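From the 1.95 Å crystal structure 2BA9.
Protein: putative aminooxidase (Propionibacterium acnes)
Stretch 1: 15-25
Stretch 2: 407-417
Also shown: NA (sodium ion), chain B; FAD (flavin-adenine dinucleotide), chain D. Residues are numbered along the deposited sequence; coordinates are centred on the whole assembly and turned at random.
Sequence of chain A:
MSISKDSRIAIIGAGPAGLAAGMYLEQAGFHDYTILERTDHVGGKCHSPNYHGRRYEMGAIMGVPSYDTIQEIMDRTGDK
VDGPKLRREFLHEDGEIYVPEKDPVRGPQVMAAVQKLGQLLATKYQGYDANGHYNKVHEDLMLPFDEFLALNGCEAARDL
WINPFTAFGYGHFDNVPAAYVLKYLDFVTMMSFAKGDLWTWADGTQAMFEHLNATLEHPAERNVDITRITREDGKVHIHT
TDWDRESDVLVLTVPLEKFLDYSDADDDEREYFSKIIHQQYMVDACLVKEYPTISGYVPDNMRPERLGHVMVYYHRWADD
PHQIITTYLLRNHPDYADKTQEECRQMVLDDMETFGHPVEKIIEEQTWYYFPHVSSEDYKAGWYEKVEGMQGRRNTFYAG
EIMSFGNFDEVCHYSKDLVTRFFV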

ATOM      1  N   GLY A  15      -9.332   0.602   8.060  1.00 25.10           N
ATOM      2  CA  GLY A  15      -8.122  -0.101   7.640  1.00 24.51           C
ATOM      3  C   GLY A  15      -7.010   0.328   8.579  1.00 24.11           C
ATOM      4  O   GLY A  15      -7.260   1.025   9.546  1.00 23.85           O
ATOM      5  N   PRO A  16      -5.767  -0.093   8.308  1.00 24.07           N
ATOM      6  CA  PRO A  16      -4.638   0.311   9.140  1.00 24.19           C
ATOM      7  C   PRO A  16      -4.582   1.805   9.502  1.00 24.52           C
ATOM      8  O   PRO A  16      -4.300   2.142  10.647  1.00 24.89           O
ATOM      9  N   ALA A  17      -4.853   2.681   8.529  1.00 25.06           N
ATOM     10  CA  ALA A  17      -4.755   4.131   8.737  1.00 24.95           C
ATOM     11  C   ALA A  17      -5.814   4.650   9.717  1.00 25.01           C
ATOM     12  O   ALA A  17      -5.509   5.467  10.577  1.00 25.04           O
ATOM     13  N   GLY A  18      -7.049   4.170   9.576  1.00 24.89           N
ATOM     14  CA  GLY A  18      -8.142   4.575  10.455  1.00 24.85           C
ATOM     15  C   GLY A  18      -7.942   4.047  11.857  1.00 24.68           C
ATOM     16  O   GLY A  18      -8.066   4.776  12.837  1.00 24.20           O
ATOM     17  N   LEU A  19      -7.628   2.755  11.938  1.00 24.52           N
ATOM     18  CA  LEU A  19      -7.402   2.110  13.218  1.00 24.24           C
ATOM     19  C   LEU A  19      -6.223   2.741  13.968  1.00 24.10           C
ATOM     20  O   LEU A  19      -6.268   2.882  15.184  1.00 24.32           O
ATOM     21  N   ALA A  20      -5.182   3.116  13.234  1.00 24.15           N
ATOM     22  CA  ALA A  20      -3.999   3.774  13.828  1.00 24.25           C
ATOM     23  C   ALA A  20      -4.327   5.185  14.292  1.00 24.39           C
ATOM     24  O   ALA A  20      -3.817   5.652  15.312  1.00 24.84           O
ATOM     25  N   ALA A  21      -5.171   5.871  13.528  1.00 24.45           N
ATOM     26  CA  ALA A  21      -5.602   7.209  13.879  1.00 24.31           C
ATOM     27  C   ALA A  21      -6.322   7.147  15.218  1.00 24.59           C
ATOM     28  O   ALA A  21      -6.072   7.965  16.120  1.00 24.28           O
ATOM     29  N   GLY A  22      -7.197   6.150  15.353  1.00 24.44           N
ATOM     30  CA  GLY A  22      -7.900   5.921  16.613  1.00 24.80           C
ATOM     31  C   GLY A  22      -6.951   5.631  17.761  1.00 24.88           C
ATOM     32  O   GLY A  22      -7.020   6.279  18.810  1.00 25.01           O
ATOM     33  N   MET A  23      -6.079   4.642  17.567  1.00 24.79           N
ATOM     34  CA  MET A  23      -5.045   4.286  18.566  1.00 24.86           C
ATOM     35  C   MET A  23      -4.284   5.490  19.076  1.00 24.55           C
ATOM     36  O   MET A  23      -4.125   5.663  20.278  1.00 25.04           O
ATOM     37  N   TYR A  24      -3.779   6.308  18.163  1.00 24.32           N
ATOM     38  CA  TYR A  24      -2.874   7.396  18.555  1.00 24.25           C
ATOM     39  C   TYR A  24      -3.606   8.627  19.071  1.00 24.53           C
ATOM     40  O   TYR A  24      -3.049   9.399  19.870  1.00 24.20           O
ATOM     41  N   LEU A  25      -4.850   8.811  18.640  1.00 24.51           N
ATOM     42  CA  LEU A  25      -5.695   9.843  19.236  1.00 24.89           C
ATOM     43  C   LEU A  25      -5.997   9.460  20.684  1.00 25.13           C
ATOM     44  O   LEU A  25      -5.806  10.269  21.602  1.00 24.83           O
ATOM     45  N   ASN A 407       1.507   1.564   1.670  1.00 26.22           N
ATOM     46  CA  ASN A 407       1.871   0.436   2.560  1.00 26.13           C
ATOM     47  C   ASN A 407       1.418   0.682   3.991  1.00 25.35           C
ATOM     48  O   ASN A 407       1.104   1.820   4.354  1.00 24.18           O
ATOM     49  N   PHE A 408       1.302  -0.393   4.775  1.00 25.44           N
ATOM     50  CA  PHE A 408       0.583  -0.289   6.049  1.00 25.64           C
ATOM     51  C   PHE A 408       1.422   0.331   7.174  1.00 25.76           C
ATOM     52  O   PHE A 408       0.872   0.905   8.112  1.00 26.51           O
ATOM     53  N   ASP A 409       2.742   0.282   7.075  1.00 25.40           N
ATOM     54  CA  ASP A 409       3.543   1.031   8.037  1.00 25.84           C
ATOM     55  C   ASP A 409       3.495   2.521   7.728  1.00 25.72           C
ATOM     56  O   ASP A 409       3.408   3.344   8.632  1.00 25.80           O
ATOM     57  N   GLU A 410       3.524   2.862   6.444  1.00 26.12           N
ATOM     58  CA  GLU A 410       3.581   4.262   6.034  1.00 26.39           C
ATOM     59  C   GLU A 410       2.317   4.991   6.438  1.00 26.23           C
ATOM     60  O   GLU A 410       2.395   6.109   6.967  1.00 26.44           O
ATOM     61  N   VAL A 411       1.161   4.366   6.209  1.00 25.46           N
ATOM     62  CA  VAL A 411      -0.115   4.978   6.562  1.00 25.21           C
ATOM     63  C   VAL A 411      -0.311   5.095   8.080  1.00 25.26           C
ATOM     64  O   VAL A 411      -0.822   6.105   8.555  1.00 25.41           O
ATOM     65  N   CYS A 412       0.088   4.070   8.830  1.00 25.13           N
ATOM     66  CA  CYS A 412      -0.045   4.092  10.284  1.00 25.14           C
ATOM     67  C   CYS A 412       0.885   5.159  10.874  1.00 25.08           C
ATOM     68  O   CYS A 412       0.476   5.930  11.736  1.00 24.36           O
ATOM     69  N   HIS A 413       2.128   5.189  10.392  1.00 25.00           N
ATOM     70  CA  HIS A 413       3.124   6.220  10.765  1.00 24.67           C
ATOM     71  C   HIS A 413       2.615   7.644  10.459  1.00 24.76           C
ATOM     72  O   HIS A 413       2.757   8.578  11.274  1.00 23.90           O
ATOM     73  N   TYR A 414       1.984   7.806   9.301  1.00 24.82           N
ATOM     74  CA  TYR A 414       1.361   9.080   8.966  1.00 24.72           C
ATOM     75  C   TYR A 414       0.210   9.420   9.925  1.00 24.56           C
ATOM     76  O   TYR A 414       0.085  10.573  10.353  1.00 23.97           O
ATOM     77  N   SER A 415      -0.637   8.439  10.243  1.00 24.24           N
ATOM     78  CA  SER A 415      -1.723   8.662  11.221  1.00 24.23           C
ATOM     79  C   SER A 415      -1.189   9.103  12.612  1.00 24.15           C
ATOM     80  O   SER A 415      -1.642  10.105  13.180  1.00 23.42           O
ATOM     81  N   LYS A 416      -0.215   8.360  13.131  1.00 24.36           N
ATOM     82  CA  LYS A 416       0.531   8.729  14.359  1.00 24.67           C
ATOM     83  C   LYS A 416       0.983  10.190  14.337  1.00 24.86           C
ATOM     84  O   LYS A 416       0.730  10.956  15.278  1.00 25.22           O
ATOM     85  N   ASP A 417       1.672  10.569  13.267  1.00 24.82           N
ATOM     86  CA  ASP A 417       2.241  11.912  13.152  1.00 25.04           C
ATOM     87  C   ASP A 417       1.151  12.980  12.990  1.00 25.16           C
ATOM     88  O   ASP A 417       1.327  14.096  13.439  1.00 24.96           O
TER

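Residues 16-25 and 408-417 form two helices that run in broadly the same direction, their axes approaching to 8.0 Å at an angle of 31°. Small residues line much of the first helix where the two meet, which lets the backbones come close: the CA atoms of Ala17 and Cys412 are 5.0 Å apart, and those of Ala21 and Ser415 4.9 Å.

Stretch 2 opens with Asn407, which makes no contact with stretch 1. Its chi1 of 95° lies between wells and places Asn407 OD1 to accept from Glu410 N at 2.8 Å, capping the start of the helix. Phe408 then offers its backbone to the cofactor, with Phe408 N donating to FAD O2 at 3.0 Å. Its CA-to-CB bond points sideways, and the p rotamer leads the ring away from the first helix, with FAD O2 over one face. What remains for the interface is the base of the side chain, where Phe408 CB meets Pro16 CG at 4.0 Å.

Asp409 points away (chi1 t), and Glu410 is out of reach of stretch 1. The m, m conformation of Glu410 carries its carboxylate to the sodium ion, which Glu410 OE2 binds at 2.3 Å; three waters and one atom from elsewhere in the structure also bind the ion. One of them, water 1, is coordinated to NA at 2.4 Å through its O atom. The same water O donates a hydrogen bond to Glu410 OE1 at 2.8 Å, so both carboxylate oxygens take part in the site.

Val411 returns to the interface, pointing toward stretch 1 in the m rotamer. Val411 CG2 packs 3.9 Å from Pro16 CB, while Val411 CB lies 3.9 Å from Ala17 CB. The other methyl, Val411 CG1, is 3.6 Å from FAD O2P, so the side chain reaches both the first helix and the pyrophosphate. On the same cofactor segment, Ala17 N donates to FAD O1P at 3.1 Å.

Cys412, also m, is set sideways. Cys412 SG lies 3.7 Å from Pro16 CB and 3.4 Å from Pro16 O, and Cys412 CB rests 3.8 Å from Ala20 CB. His413 points away and Tyr414 is out of reach, both with chi1 t, so neither adds to the contact.

Ser415 is the polar centre of the interface. It points toward the first helix, and with chi1 at -85° (m) Ser415 OG donates to Ala17 O at 2.7 Å. Ala17 O also accepts from Ala21 N at 3.0 Å, so the serine adds a second bond without replacing the helical one. Ser415 CB packs against Ala20 CB at 3.9 Å and approaches Ala21 N at 3.7 Å.

Lys416 closes the contact. Its extended chain, t through chi3, passes across the ring of Tyr24, which points toward stretch 2 with chi1 m. Lys416 CG sits 3.8 Å from the centroid of the Tyr24 ring, a CH-pi contact over the face, and Lys416 CB is 3.7 Å from Tyr24 CD2. The end of the lysine leads away, and Asp417 points away altogether.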

ATOM      1  CB  PRO A  16      -3.436  -0.091   8.281  1.00 24.17           C
ATOM      2  CG  PRO A  16      -3.940  -1.346   7.557  1.00 23.64           C
ATOM      3  CD  PRO A  16      -5.348  -0.994   7.214  1.00 23.77           C
ATOM      4  CB  ALA A  17      -4.855   4.867   7.413  1.00 25.09           C
ATOM      5  CB  LEU A  19      -7.182   0.613  13.021  1.00 23.71           C
ATOM      6  CG  LEU A  19      -8.370  -0.170  12.463  1.00 24.06           C
ATOM      7  CD1 LEU A  19      -7.934  -1.576  12.099  1.00 21.19           C
ATOM      8  CD2 LEU A  19      -9.557  -0.179  13.455  1.00 20.40           C
ATOM      9  CB  ALA A  20      -2.851   3.807  12.824  1.00 24.04           C
ATOM     10  CB  ALA A  21      -6.504   7.775  12.795  1.00 23.89           C
ATOM     11  CB  MET A  23      -4.026   3.312  17.966  1.00 24.75           C
ATOM     12  CG  MET A  23      -2.804   3.033  18.846  1.00 25.03           C
ATOM     13  SD  MET A  23      -1.608   1.969  18.040  1.00 25.85           S
ATOM     14  CE  MET A  23      -0.137   2.190  19.031  1.00 22.68           C
ATOM     15  CB  TYR A  24      -1.895   7.741  17.423  1.00 24.47           C
ATOM     16  CG  TYR A  24      -0.815   6.682  17.290  1.00 24.93           C
ATOM     17  CD1 TYR A  24       0.200   6.564  18.239  1.00 25.91           C
ATOM     18  CD2 TYR A  24      -0.830   5.780  16.239  1.00 26.22           C
ATOM     19  CE1 TYR A  24       1.177   5.560  18.131  1.00 25.45           C
ATOM     20  CE2 TYR A  24       0.133   4.787  16.122  1.00 25.38           C
ATOM     21  CZ  TYR A  24       1.127   4.679  17.058  1.00 25.49           C
ATOM     22  OH  TYR A  24       2.055   3.674  16.901  1.00 25.02           O
ATOM     23  CB  LEU A  25      -6.984  10.056  18.423  1.00 24.94           C
ATOM     24  CG  LEU A  25      -6.808  10.968  17.199  1.00 24.63           C
ATOM     25  CD1 LEU A  25      -7.961  10.829  16.198  1.00 24.12           C
ATOM     26  CD2 LEU A  25      -6.651  12.424  17.636  1.00 24.14           C
ATOM     27  CB  ASN A 407       3.342  -0.028   2.383  1.00 26.55           C
ATOM     28  CG  ASN A 407       4.369   0.582   3.382  1.00 27.29           C
ATOM     29  OD1 ASN A 407       4.079   0.942   4.526  1.00 28.86           O
ATOM     30  ND2 ASN A 407       5.621   0.611   2.930  1.00 27.76           N
ATOM     31  CB  PHE A 408      -0.138  -1.594   6.458  1.00 26.14           C
ATOM     32  CG  PHE A 408       0.759  -2.802   6.657  1.00 26.29           C
ATOM     33  CD1 PHE A 408       1.462  -2.991   7.845  1.00 26.92           C
ATOM     34  CD2 PHE A 408       0.799  -3.807   5.700  1.00 27.73           C
ATOM     35  CE1 PHE A 408       2.242  -4.127   8.042  1.00 26.74           C
ATOM     36  CE2 PHE A 408       1.590  -4.941   5.891  1.00 27.53           C
ATOM     37  CZ  PHE A 408       2.318  -5.087   7.065  1.00 27.49           C
ATOM     38  CB  ASP A 409       4.992   0.556   8.063  1.00 25.59           C
ATOM     39  CG  ASP A 409       5.799   1.250   9.140  1.00 25.64           C
ATOM     40  OD1 ASP A 409       5.592   0.944  10.346  1.00 23.65           O
ATOM     41  OD2 ASP A 409       6.624   2.116   8.773  1.00 27.29           O
ATOM     42  CB  GLU A 410       3.833   4.407   4.531  1.00 26.62           C
ATOM     43  CG  GLU A 410       5.251   4.018   4.089  1.00 28.45           C
ATOM     44  CD  GLU A 410       6.351   4.948   4.626  1.00 29.61           C
ATOM     45  OE1 GLU A 410       6.179   6.181   4.598  1.00 30.53           O
ATOM     46  OE2 GLU A 410       7.412   4.438   5.061  1.00 32.85           O
ATOM     47  CB  VAL A 411      -1.341   4.264   5.918  1.00 25.00           C
ATOM     48  CG1 VAL A 411      -1.164   4.140   4.383  1.00 24.43           C
ATOM     49  CG2 VAL A 411      -1.602   2.935   6.561  1.00 25.24           C
ATOM     50  CB  CYS A 412       0.268   2.722  10.888  1.00 25.14           C
ATOM     51  SG  CYS A 412      -0.939   1.425  10.483  1.00 26.69           S
ATOM     52  CB  HIS A 413       4.441   5.917  10.034  1.00 24.56           C
ATOM     53  CG  HIS A 413       5.610   6.748  10.469  1.00 25.40           C
ATOM     54  ND1 HIS A 413       6.833   6.684   9.837  1.00 25.59           N
ATOM     55  CD2 HIS A 413       5.739   7.683  11.439  1.00 24.79           C
ATOM     56  CE1 HIS A 413       7.671   7.524  10.413  1.00 23.80           C
ATOM     57  NE2 HIS A 413       7.033   8.141  11.390  1.00 25.45           N
ATOM     58  CB  TYR A 414       0.859   9.090   7.518  1.00 24.90           C
ATOM     59  CG  TYR A 414       0.416  10.464   7.059  1.00 24.94           C
ATOM     60  CD1 TYR A 414       1.261  11.275   6.319  1.00 25.34           C
ATOM     61  CD2 TYR A 414      -0.844  10.957   7.383  1.00 25.39           C
ATOM     62  CE1 TYR A 414       0.863  12.542   5.912  1.00 25.13           C
ATOM     63  CE2 TYR A 414      -1.251  12.213   6.977  1.00 24.91           C
ATOM     64  CZ  TYR A 414      -0.392  12.998   6.242  1.00 24.43           C
ATOM     65  OH  TYR A 414      -0.785  14.239   5.836  1.00 24.73           O
ATOM     66  CB  SER A 415      -2.629   7.425  11.339  1.00 24.56           C
ATOM     67  OG  SER A 415      -3.644   7.418  10.328  1.00 25.08           O
ATOM     68  CB  LYS A 416       1.763   7.813  14.498  1.00 24.70           C
ATOM     69  CG  LYS A 416       2.689   8.060  15.690  1.00 24.61           C
ATOM     70  CD  LYS A 416       3.946   7.203  15.552  1.00 25.37           C
ATOM     71  CE  LYS A 416       4.790   7.163  16.817  1.00 25.90           C
ATOM     72  NZ  LYS A 416       5.501   8.434  17.042  1.00 28.98           N
ATOM     73  CB  ASP A 417       3.218  11.991  11.972  1.00 24.87           C
ATOM     74  CG  ASP A 417       4.561  11.324  12.256  1.00 25.70           C
ATOM     75  OD1 ASP A 417       4.905  11.088  13.438  1.00 27.80           O
ATOM     76  OD2 ASP A 417       5.291  11.051  11.288  1.00 23.89           O
TER
HETATM   77 NA    NA B2001       9.686   4.941   5.016  1.00 41.99          NA
HETATM   78  PA  FAD D 500      -7.132   0.419   3.182  1.00 19.59           P
HETATM   79  O1A FAD D 500      -6.263  -0.707   3.660  1.00 19.96           O
HETATM   80  O2A FAD D 500      -7.618   0.343   1.749  1.00 19.83           O
HETATM   81  O5B FAD D 500      -8.444   0.475   4.099  1.00 20.92           O
HETATM   82  C5B FAD D 500      -9.369   1.506   3.847  1.00 23.05           C
HETATM   83  C4B FAD D 500     -10.640   1.266   4.635  1.00 23.62           C
HETATM   84  O4B FAD D 500     -11.534   2.334   4.393  1.00 24.57           O
HETATM   85  C3B FAD D 500     -11.322  -0.044   4.235  1.00 23.93           C
HETATM   86  O3B FAD D 500     -11.563  -0.829   5.381  1.00 23.63           O
HETATM   87  C2B FAD D 500     -12.584   0.410   3.540  1.00 24.35           C
HETATM   88  O2B FAD D 500     -13.639  -0.549   3.613  1.00 24.46           O
HETATM   89  C1B FAD D 500     -12.816   1.785   4.192  1.00 24.38           C
HETATM   90  N9A FAD D 500     -13.663   2.626   3.327  1.00 23.97           N
HETATM   91  C8A FAD D 500     -13.460   2.938   2.000  1.00 24.64           C
HETATM   92  N7A FAD D 500     -14.491   3.719   1.571  1.00 23.58           N
HETATM   93  C5A FAD D 500     -15.348   3.909   2.612  1.00 24.46           C
HETATM   94  C6A FAD D 500     -16.568   4.602   2.746  1.00 23.92           C
HETATM   95  N6A FAD D 500     -16.894   5.564   1.823  1.00 23.78           N
HETATM   96  N1A FAD D 500     -17.193   4.622   3.988  1.00 24.67           N
HETATM   97  C2A FAD D 500     -16.672   3.924   5.069  1.00 25.15           C
HETATM   98  N3A FAD D 500     -15.472   3.241   4.922  1.00 24.60           N
HETATM   99  C4A FAD D 500     -14.833   3.214   3.719  1.00 24.25           C
HETATM  100  N1  FAD D 500       1.552  -3.172   2.587  1.00 25.89           N
HETATM  101  C2  FAD D 500       2.781  -3.361   3.186  1.00 28.77           C
HETATM  102  O2  FAD D 500       3.145  -2.609   4.090  1.00 25.85           O
HETATM  103  N3  FAD D 500       3.608  -4.376   2.749  1.00 29.83           N
HETATM  104  C4  FAD D 500       3.198  -5.219   1.737  1.00 29.28           C
HETATM  105  O4  FAD D 500       3.959  -6.133   1.381  1.00 30.85           O
HETATM  106  C4X FAD D 500       1.948  -5.038   1.138  1.00 27.21           C
HETATM  107  N5  FAD D 500       1.512  -5.850   0.104  1.00 24.38           N
HETATM  108  C5X FAD D 500       0.220  -5.782  -0.380  1.00 24.27           C
HETATM  109  C6  FAD D 500      -0.235  -6.704  -1.319  1.00 23.47           C
HETATM  110  C7  FAD D 500      -1.552  -6.646  -1.769  1.00 23.93           C
HETATM  111  C7M FAD D 500      -2.013  -7.668  -2.769  1.00 23.84           C
HETATM  112  C8  FAD D 500      -2.407  -5.658  -1.288  1.00 23.67           C
HETATM  113  C8M FAD D 500      -3.831  -5.550  -1.743  1.00 22.83           C
HETATM  114  C9  FAD D 500      -1.941  -4.737  -0.354  1.00 23.66           C
HETATM  115  C9A FAD D 500      -0.623  -4.779   0.104  1.00 24.16           C
HETATM  116  N10 FAD D 500      -0.124  -3.845   1.031  1.00 23.80           N
HETATM  117  C10 FAD D 500       1.121  -4.015   1.591  1.00 25.30           C
HETATM  118  C1' FAD D 500      -0.752  -2.500   1.178  1.00 20.63           C
HETATM  119  C2' FAD D 500      -1.532  -2.373   2.481  1.00 19.91           C
HETATM  120  O2' FAD D 500      -2.398  -3.483   2.695  1.00 21.29           O
HETATM  121  C3' FAD D 500      -2.314  -1.070   2.419  1.00 20.46           C
HETATM  122  O3' FAD D 500      -1.430  -0.006   2.059  1.00 20.43           O
HETATM  123  C4' FAD D 500      -3.003  -0.785   3.743  1.00 20.53           C
HETATM  124  O4' FAD D 500      -4.076  -1.691   3.972  1.00 24.59           O
HETATM  125  C5' FAD D 500      -3.480   0.661   3.736  1.00 21.46           C
HETATM  126  O5' FAD D 500      -4.375   0.877   4.790  1.00 20.30           O
HETATM  127  P   FAD D 500      -5.443   2.093   4.708  1.00 20.53           P
HETATM  128  O1P FAD D 500      -6.342   2.091   5.930  1.00 20.58           O
HETATM  129  O2P FAD D 500      -4.678   3.363   4.565  1.00 23.73           O
HETATM  130  O3P FAD D 500      -6.358   1.806   3.420  1.00 21.28           O
HETATM  131  O   HOH W   1       8.762   7.164   4.903  1.00 24.73           O
HETATM  132  O   HOH W   2      10.337   2.803   4.322  1.00 31.30           O
HETATM  133  O   HOH W   3      11.650   5.603   4.551  1.00 26.37           O